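Local coordinates for betaine aldehyde dehydrogenase (Staphylococcus aureus subsp. aureus COL, PDB 4QTO), which probably catalyses the NAD-dependent oxidation of betaine aldehyde to glycine betaine, at residues Phe395-Ser407 against Val415-Thr427. Sequence-based numbering, arbitrary orientation. Where two conformers were deposited one is given.
Sequences FFEPTVITNCDTS and VFGPVVTVEGFET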
# COMPACT_ATOMS: atom_id res chain seq x y z
N PHE A 395 17.24 -2.98 45.65
CA PHE A 395 18.06 -2.01 44.96
C PHE A 395 19.42 -2.54 44.53
O PHE A 395 20.02 -3.44 45.16
CB PHE A 395 18.21 -0.74 45.80
CG PHE A 395 16.95 0.05 45.92
CD1 PHE A 395 16.63 0.99 44.95
CD2 PHE A 395 16.07 -0.19 46.95
CE1 PHE A 395 15.45 1.70 45.03
CE2 PHE A 395 14.89 0.51 47.03
CZ PHE A 395 14.59 1.48 46.08
N PHE A 396 19.89 -1.98 43.42
CA PHE A 396 21.21 -2.28 42.90
C PHE A 396 21.74 -0.96 42.33
O PHE A 396 21.01 -0.26 41.64
CB PHE A 396 21.20 -3.39 41.86
CG PHE A 396 22.57 -3.92 41.57
CD1 PHE A 396 23.11 -4.92 42.37
CD2 PHE A 396 23.31 -3.42 40.55
CE1 PHE A 396 24.39 -5.39 42.15
CE2 PHE A 396 24.59 -3.89 40.32
CZ PHE A 396 25.13 -4.86 41.11
N GLU A 397 22.98 -0.62 42.68
CA GLU A 397 23.52 0.66 42.28
C GLU A 397 23.70 0.79 40.77
O GLU A 397 24.06 -0.17 40.11
CB GLU A 397 24.87 0.89 42.92
CG GLU A 397 24.83 1.10 44.43
CD GLU A 397 26.23 1.14 45.05
OE1 GLU A 397 27.24 0.69 44.44
OE2 GLU A 397 26.29 1.57 46.22
N PRO A 398 23.47 2.00 40.23
CA PRO A 398 23.75 2.19 38.80
C PRO A 398 25.24 2.00 38.61
O PRO A 398 26.08 2.51 39.40
CB PRO A 398 23.27 3.60 38.50
CG PRO A 398 23.20 4.27 39.82
CD PRO A 398 22.89 3.20 40.85
N THR A 399 25.59 1.27 37.56
CA THR A 399 26.94 0.78 37.38
C THR A 399 27.51 1.07 36.00
O THR A 399 26.78 1.00 34.99
CB THR A 399 26.88 -0.75 37.58
OG1 THR A 399 26.32 -1.06 38.87
CG2 THR A 399 28.23 -1.42 37.44
N VAL A 400 28.80 1.42 35.95
CA VAL A 400 29.50 1.62 34.68
C VAL A 400 30.71 0.66 34.68
O VAL A 400 31.50 0.65 35.64
CB VAL A 400 30.04 3.05 34.50
CG1 VAL A 400 30.76 3.18 33.16
CG2 VAL A 400 28.90 4.06 34.60
N ILE A 401 30.82 -0.13 33.62
CA ILE A 401 31.92 -1.07 33.45
C ILE A 401 32.80 -0.58 32.30
O ILE A 401 32.31 -0.36 31.19
CB ILE A 401 31.39 -2.50 33.20
CG1 ILE A 401 30.54 -2.94 34.42
CG2 ILE A 401 32.54 -3.46 32.97
CD1 ILE A 401 29.93 -4.33 34.33
N THR A 402 34.09 -0.44 32.57
CA THR A 402 35.07 0.05 31.60
C THR A 402 36.18 -0.96 31.33
O THR A 402 36.23 -2.03 31.94
CB THR A 402 35.70 1.36 32.10
OG1 THR A 402 36.34 1.14 33.36
CG2 THR A 402 34.65 2.46 32.26
N ASN A 403 37.07 -0.62 30.40
CA ASN A 403 38.23 -1.50 30.10
C ASN A 403 37.71 -2.89 29.67
O ASN A 403 38.19 -3.93 30.16
CB ASN A 403 39.20 -1.59 31.27
CG ASN A 403 40.58 -2.10 30.85
OD1 ASN A 403 40.99 -1.94 29.71
ND2 ASN A 403 41.31 -2.69 31.80
N CYS A 404 36.70 -2.90 28.82
CA CYS A 404 36.13 -4.15 28.32
C CYS A 404 36.21 -4.23 26.79
O CYS A 404 36.61 -3.27 26.12
CB CYS A 404 34.75 -4.53 28.94
SG CYS A 404 33.47 -3.37 29.43
N ASP A 405 35.96 -5.42 26.25
CA ASP A 405 36.04 -5.62 24.83
C ASP A 405 35.03 -6.64 24.39
O ASP A 405 34.45 -7.37 25.19
CB ASP A 405 37.44 -6.01 24.40
CG ASP A 405 37.81 -7.38 24.80
OD1 ASP A 405 37.43 -8.33 24.08
OD2 ASP A 405 38.59 -7.52 25.78
N THR A 406 34.80 -6.66 23.10
CA THR A 406 33.76 -7.47 22.50
C THR A 406 33.84 -8.97 22.77
O THR A 406 32.82 -9.67 22.71
CB THR A 406 33.68 -7.17 20.99
OG1 THR A 406 32.43 -7.62 20.46
CG2 THR A 406 34.85 -7.78 20.23
N SER A 407 35.02 -9.48 23.14
CA SER A 407 35.14 -10.90 23.44
C SER A 407 34.54 -11.29 24.78
O SER A 407 34.32 -12.48 25.05
CB SER A 407 36.63 -11.31 23.46
OG SER A 407 37.30 -10.78 24.60
N VAL A 415 22.36 -8.26 30.52
CA VAL A 415 22.25 -8.28 31.99
C VAL A 415 20.85 -7.83 32.43
O VAL A 415 20.32 -8.32 33.44
CB VAL A 415 23.34 -7.34 32.57
CG1 VAL A 415 23.24 -7.22 34.07
CG2 VAL A 415 24.75 -7.83 32.17
N PHE A 416 20.27 -6.88 31.70
CA PHE A 416 18.93 -6.36 32.00
C PHE A 416 18.86 -5.74 33.39
O PHE A 416 17.91 -5.95 34.17
CB PHE A 416 17.94 -7.50 31.88
CG PHE A 416 16.61 -7.12 31.36
CD1 PHE A 416 16.47 -6.85 30.01
CD2 PHE A 416 15.49 -7.12 32.17
CE1 PHE A 416 15.22 -6.55 29.49
CE2 PHE A 416 14.24 -6.83 31.65
CZ PHE A 416 14.11 -6.54 30.32
N GLY A 417 19.88 -4.98 33.73
CA GLY A 417 19.96 -4.30 35.00
C GLY A 417 20.54 -2.91 34.80
O GLY A 417 20.83 -2.52 33.66
N PRO A 418 20.84 -2.20 35.91
CA PRO A 418 21.29 -0.81 35.80
C PRO A 418 22.79 -0.78 35.59
O PRO A 418 23.55 -0.36 36.47
CB PRO A 418 20.87 -0.20 37.12
CG PRO A 418 20.90 -1.34 38.08
CD PRO A 418 20.51 -2.57 37.31
N VAL A 419 23.19 -1.28 34.44
CA VAL A 419 24.60 -1.50 34.13
C VAL A 419 24.84 -1.20 32.67
O VAL A 419 24.08 -1.67 31.80
CB VAL A 419 24.94 -3.00 34.32
CG1 VAL A 419 26.39 -3.30 33.99
CG2 VAL A 419 24.60 -3.49 35.73
N VAL A 420 25.91 -0.46 32.40
CA VAL A 420 26.38 -0.22 31.04
C VAL A 420 27.85 -0.58 30.95
O VAL A 420 28.57 -0.53 31.94
CB VAL A 420 26.21 1.25 30.58
CG1 VAL A 420 24.75 1.69 30.76
CG2 VAL A 420 27.12 2.20 31.33
N THR A 421 28.28 -1.00 29.75
CA THR A 421 29.69 -1.22 29.45
C THR A 421 30.10 -0.10 28.50
O THR A 421 29.24 0.45 27.78
CB THR A 421 29.97 -2.57 28.74
OG1 THR A 421 29.13 -2.72 27.58
CG2 THR A 421 29.73 -3.72 29.68
N VAL A 422 31.38 0.23 28.47
CA VAL A 422 31.91 1.25 27.59
C VAL A 422 33.09 0.67 26.81
O VAL A 422 34.07 0.20 27.41
CB VAL A 422 32.38 2.52 28.36
CG1 VAL A 422 32.81 3.61 27.39
CG2 VAL A 422 31.26 3.07 29.25
N GLU A 423 33.01 0.74 25.48
CA GLU A 423 34.07 0.30 24.59
C GLU A 423 34.43 1.46 23.70
O GLU A 423 33.54 2.25 23.34
CB GLU A 423 33.59 -0.81 23.65
CG GLU A 423 33.41 -2.18 24.29
CD GLU A 423 32.50 -3.05 23.43
OE1 GLU A 423 32.99 -3.80 22.57
OE2 GLU A 423 31.27 -2.84 23.53
N GLY A 424 35.69 1.53 23.30
CA GLY A 424 36.10 2.57 22.38
C GLY A 424 36.13 2.07 20.94
O GLY A 424 36.26 0.86 20.69
N PHE A 425 36.01 3.00 19.99
CA PHE A 425 36.18 2.67 18.57
C PHE A 425 36.98 3.78 17.89
O PHE A 425 36.90 4.95 18.30
CB PHE A 425 34.87 2.45 17.84
CG PHE A 425 34.00 3.67 17.72
CD1 PHE A 425 34.19 4.57 16.68
CD2 PHE A 425 32.98 3.91 18.63
CE1 PHE A 425 33.38 5.69 16.55
CE2 PHE A 425 32.16 5.02 18.50
CZ PHE A 425 32.37 5.90 17.46
N GLU A 426 37.72 3.45 16.85
CA GLU A 426 38.57 4.44 16.20
C GLU A 426 37.85 5.15 15.06
O GLU A 426 37.92 6.38 14.94
CB GLU A 426 39.84 3.77 15.69
CG GLU A 426 40.87 4.70 15.13
CD GLU A 426 41.44 5.67 16.17
OE1 GLU A 426 41.48 5.35 17.39
OE2 GLU A 426 41.88 6.75 15.74
N THR A 427 37.19 4.38 14.22
CA THR A 427 36.56 4.85 13.02
C THR A 427 35.07 4.49 12.93
O THR A 427 34.58 3.62 13.62
CB THR A 427 37.22 4.17 11.79
OG1 THR A 427 37.00 2.74 11.84
CG2 THR A 427 38.74 4.43 11.72
O HOH W 1 36.20 1.53 28.69
O HOH W 2 36.75 -0.39 27.11
O HOH W 3 35.59 -3.92 21.97
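V400 and V420 stand side by side and point the same way, illustrating how paired residues of parallel strands share a face of the sheet while successive pairs take opposite faces; T399 with V419 and I401 with T421 occupy the other. Beyond them, CG1 of V400, anti to its backbone N (chi1 180°), reaches obliquely forward to CG2 of V422 at 3.9 Å. On the opposite face I401 slants back across V419: with CG1 beside its own backbone N and the chain extended beyond it, CD1 comes to 3.7 Å from V419 CG1. At the entry to the pair, the ring of P418 meets the edge of the F396 ring, the two side chains crossing at about a right angle. In the backbone ladder between the two faces, T399 and I401 use both N and O, and the bond from I401 N to V420 O is 2.8 Å long. Past I401 the chains part and water takes over: two waters link V422 O to the backbone N of N403 and of C404, and a third joins T406 N to E423 OE1, whose partner oxygen OE2 makes a salt bridge with R318. Helix 409-412 joins the strands into a beta-alpha-beta unit of a mixed seven-stranded sheet, consistent with the catalytic domain of aldehyde dehydrogenases. Strand 377-380 flanks 399-402 antiparallel, strand 318-322 flanks 419-425 parallel, and Y306 of helix 294-306 packs over the V400 and V420 face.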